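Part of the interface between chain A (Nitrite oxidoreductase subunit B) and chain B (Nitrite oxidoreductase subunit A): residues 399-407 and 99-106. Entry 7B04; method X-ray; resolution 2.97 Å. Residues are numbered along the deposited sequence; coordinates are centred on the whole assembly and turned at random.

Chain A, residues 399-407: IHIRPDKHY
Chain B (99-106) SDLYGNKA

The shortest hydrogen bond between the stretches joins His A406 NE2 to Tyr B102 OH at 2.9 Å. The angle is 141°; the donor is not decided. The hydroxyl lies at the edge of the imidazole, near its plane, and the two rings meet rim to rim, centroids 5.6 Å apart and planes at 70°, so this is a hydrogen bond without stacking.

The charged pair is looser. Arg A402 (chi1 m, -64°; chi2 -143°; chi3 t; chi4 69°) starts sideways from CA, but its end comes nearer and forms a salt bridge to Asp B100. Two hydrogen bonds converge on one carboxylate oxygen, Arg A402 NH2 to Asp B100 OD1 at 3.4 Å and Arg A402 NE to the same Asp B100 OD1 at 3.5 Å, both weak, with OD1 near the guanidinium plane.

Asp B100 (chi1 p, 65°) also organises its own loop, a type I turn from Asp B100 to Gly B103. Asp B100 OD2 accepts from Asn B104 N at 3.3 Å and, weakly, from Gly B103 N at 3.0 Å, while Asp B100 N donates to Asn B104 O at 3.0 Å. At phi/psi 99/3 the position of Gly B103 calls for glycine, since a CB there would be jammed against the carbonyl O of Tyr B102. In chain A, Pro A403 to His A406 forms another type I turn, with His A406 N to Pro A403 O at 3.1 Å.

The stretches, neither regular helix nor strand, run antiparallel in register: CA atoms of His A400 and Asn B104 are 7.1 Å apart, those of Arg A402 and Tyr B102 8.5 Å. Asn B104 CB (chi1 m) sits 3.7 Å from the His A400 ring centroid, 8° off the normal, a CH-pi contact; His A400 CE1 approaches Lys B105 O edgewise at 3.0 Å. Pro A403 CD lies over one face of the Tyr B102 ring (chi1 m, chi2 -83°), and Pro A403 CG is 3.9 Å from Tyr B102 CZ.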

# COMPACT_ATOMS: atom_id res chain seq x y z
N ILE A 399 20.50 -16.65 -17.00
CA ILE A 399 21.39 -15.51 -17.13
C ILE A 399 21.71 -15.32 -18.61
O ILE A 399 22.07 -16.27 -19.31
CB ILE A 399 22.68 -15.69 -16.32
CG1 ILE A 399 22.38 -15.55 -14.83
CG2 ILE A 399 23.72 -14.66 -16.74
CD1 ILE A 399 23.36 -16.29 -13.93
N HIS A 400 21.53 -14.10 -19.10
CA HIS A 400 21.85 -13.79 -20.49
C HIS A 400 23.04 -12.84 -20.56
O HIS A 400 23.16 -11.92 -19.75
CB HIS A 400 20.65 -13.15 -21.19
CG HIS A 400 19.43 -14.02 -21.19
ND1 HIS A 400 18.21 -13.59 -20.72
CD2 HIS A 400 19.25 -15.30 -21.61
CE1 HIS A 400 17.33 -14.56 -20.84
NE2 HIS A 400 17.93 -15.60 -21.38
N ILE A 401 23.87 -13.03 -21.58
CA ILE A 401 25.04 -12.20 -21.82
C ILE A 401 24.88 -11.62 -23.21
O ILE A 401 24.48 -12.32 -24.16
CB ILE A 401 26.32 -13.03 -21.72
N ARG A 402 25.12 -10.31 -23.31
CA ARG A 402 24.92 -9.53 -24.51
C ARG A 402 26.20 -8.97 -25.07
O ARG A 402 27.26 -9.03 -24.41
CB ARG A 402 23.95 -8.37 -24.25
CG ARG A 402 22.59 -8.86 -23.88
CD ARG A 402 21.57 -7.95 -24.49
NE ARG A 402 20.27 -8.23 -23.90
CZ ARG A 402 19.96 -7.94 -22.64
NH1 ARG A 402 20.84 -7.32 -21.84
NH2 ARG A 402 18.76 -8.23 -22.17
N PRO A 403 26.19 -8.47 -26.32
CA PRO A 403 27.40 -7.85 -26.89
C PRO A 403 27.99 -6.78 -25.97
O PRO A 403 27.27 -6.13 -25.21
CB PRO A 403 26.90 -7.23 -28.20
CG PRO A 403 25.77 -8.13 -28.59
CD PRO A 403 25.18 -8.78 -27.36
N ASP A 404 29.31 -6.62 -26.05
CA ASP A 404 29.99 -5.70 -25.16
C ASP A 404 29.72 -4.23 -25.48
O ASP A 404 30.10 -3.35 -24.68
CB ASP A 404 31.51 -5.97 -25.17
CG ASP A 404 32.04 -6.18 -26.56
OD1 ASP A 404 31.32 -5.91 -27.54
OD2 ASP A 404 33.20 -6.63 -26.66
N LYS A 405 29.08 -3.94 -26.61
CA LYS A 405 28.61 -2.59 -26.90
C LYS A 405 27.52 -2.15 -25.91
O LYS A 405 27.24 -0.95 -25.81
CB LYS A 405 28.14 -2.48 -28.36
CG LYS A 405 26.86 -3.18 -28.70
CD LYS A 405 26.58 -3.00 -30.18
CE LYS A 405 25.23 -3.55 -30.56
NZ LYS A 405 24.77 -3.01 -31.88
N HIS A 406 26.85 -3.10 -25.26
CA HIS A 406 25.90 -2.80 -24.20
C HIS A 406 26.63 -2.72 -22.86
O HIS A 406 27.69 -3.34 -22.68
CB HIS A 406 24.81 -3.87 -24.12
CG HIS A 406 24.10 -4.12 -25.42
ND1 HIS A 406 23.81 -3.11 -26.32
CD2 HIS A 406 23.63 -5.26 -25.97
CE1 HIS A 406 23.19 -3.62 -27.37
NE2 HIS A 406 23.07 -4.93 -27.18
N TYR A 407 26.08 -1.94 -21.94
CA TYR A 407 26.72 -1.75 -20.64
C TYR A 407 25.73 -1.97 -19.51
O TYR A 407 24.52 -1.75 -19.65
CB TYR A 407 27.33 -0.35 -20.51
CG TYR A 407 27.99 0.14 -21.78
CD1 TYR A 407 29.19 -0.40 -22.22
CD2 TYR A 407 27.40 1.14 -22.54
CE1 TYR A 407 29.79 0.05 -23.38
CE2 TYR A 407 27.99 1.59 -23.71
CZ TYR A 407 29.19 1.05 -24.12
OH TYR A 407 29.77 1.50 -25.28
N SER B 99 10.64 -10.22 -24.08
CA SER B 99 11.85 -10.60 -24.80
C SER B 99 12.51 -9.34 -25.37
O SER B 99 11.91 -8.26 -25.36
CB SER B 99 11.53 -11.63 -25.89
OG SER B 99 10.78 -11.03 -26.93
N ASP B 100 13.72 -9.51 -25.88
CA ASP B 100 14.50 -8.40 -26.46
C ASP B 100 14.73 -8.66 -27.94
O ASP B 100 14.38 -9.73 -28.41
CB ASP B 100 15.80 -8.21 -25.69
CG ASP B 100 16.73 -9.38 -25.81
OD1 ASP B 100 17.28 -9.76 -24.81
OD2 ASP B 100 16.90 -9.86 -26.90
N LEU B 101 15.50 -7.80 -28.57
CA LEU B 101 15.84 -7.87 -30.01
C LEU B 101 16.56 -9.18 -30.29
O LEU B 101 16.30 -9.77 -31.32
CB LEU B 101 16.86 -6.77 -30.29
CG LEU B 101 16.31 -5.40 -30.62
CD1 LEU B 101 17.36 -4.37 -30.35
CD2 LEU B 101 15.91 -5.32 -32.07
N TYR B 102 17.46 -9.58 -29.41
CA TYR B 102 18.30 -10.78 -29.65
C TYR B 102 17.50 -12.06 -29.50
O TYR B 102 18.03 -13.11 -29.83
CB TYR B 102 19.50 -10.74 -28.72
CG TYR B 102 20.41 -9.58 -28.99
CD1 TYR B 102 21.36 -9.63 -29.98
CD2 TYR B 102 20.29 -8.42 -28.27
CE1 TYR B 102 22.18 -8.55 -30.23
CE2 TYR B 102 21.10 -7.33 -28.50
CZ TYR B 102 22.05 -7.40 -29.48
OH TYR B 102 22.84 -6.32 -29.72
N GLY B 103 16.31 -11.98 -28.92
CA GLY B 103 15.47 -13.18 -28.73
C GLY B 103 15.56 -13.72 -27.33
O GLY B 103 14.98 -14.76 -27.09
N ASN B 104 16.29 -13.05 -26.46
CA ASN B 104 16.39 -13.52 -25.06
C ASN B 104 15.05 -13.23 -24.39
O ASN B 104 14.45 -12.23 -24.71
CB ASN B 104 17.61 -12.92 -24.38
CG ASN B 104 18.85 -13.21 -25.18
OD1 ASN B 104 19.04 -14.33 -25.61
ND2 ASN B 104 19.68 -12.21 -25.38
N LYS B 105 14.64 -14.07 -23.45
CA LYS B 105 13.29 -13.90 -22.91
C LYS B 105 13.32 -13.86 -21.39
O LYS B 105 14.35 -14.10 -20.80
CB LYS B 105 12.44 -15.10 -23.33
CG LYS B 105 11.84 -15.03 -24.71
CD LYS B 105 10.59 -15.84 -24.80
N ALA B 106 12.22 -13.41 -20.81
CA ALA B 106 12.07 -13.41 -19.37
C ALA B 106 11.39 -14.72 -18.95
O ALA B 106 11.12 -15.60 -19.76
CB ALA B 106 11.28 -12.19 -18.90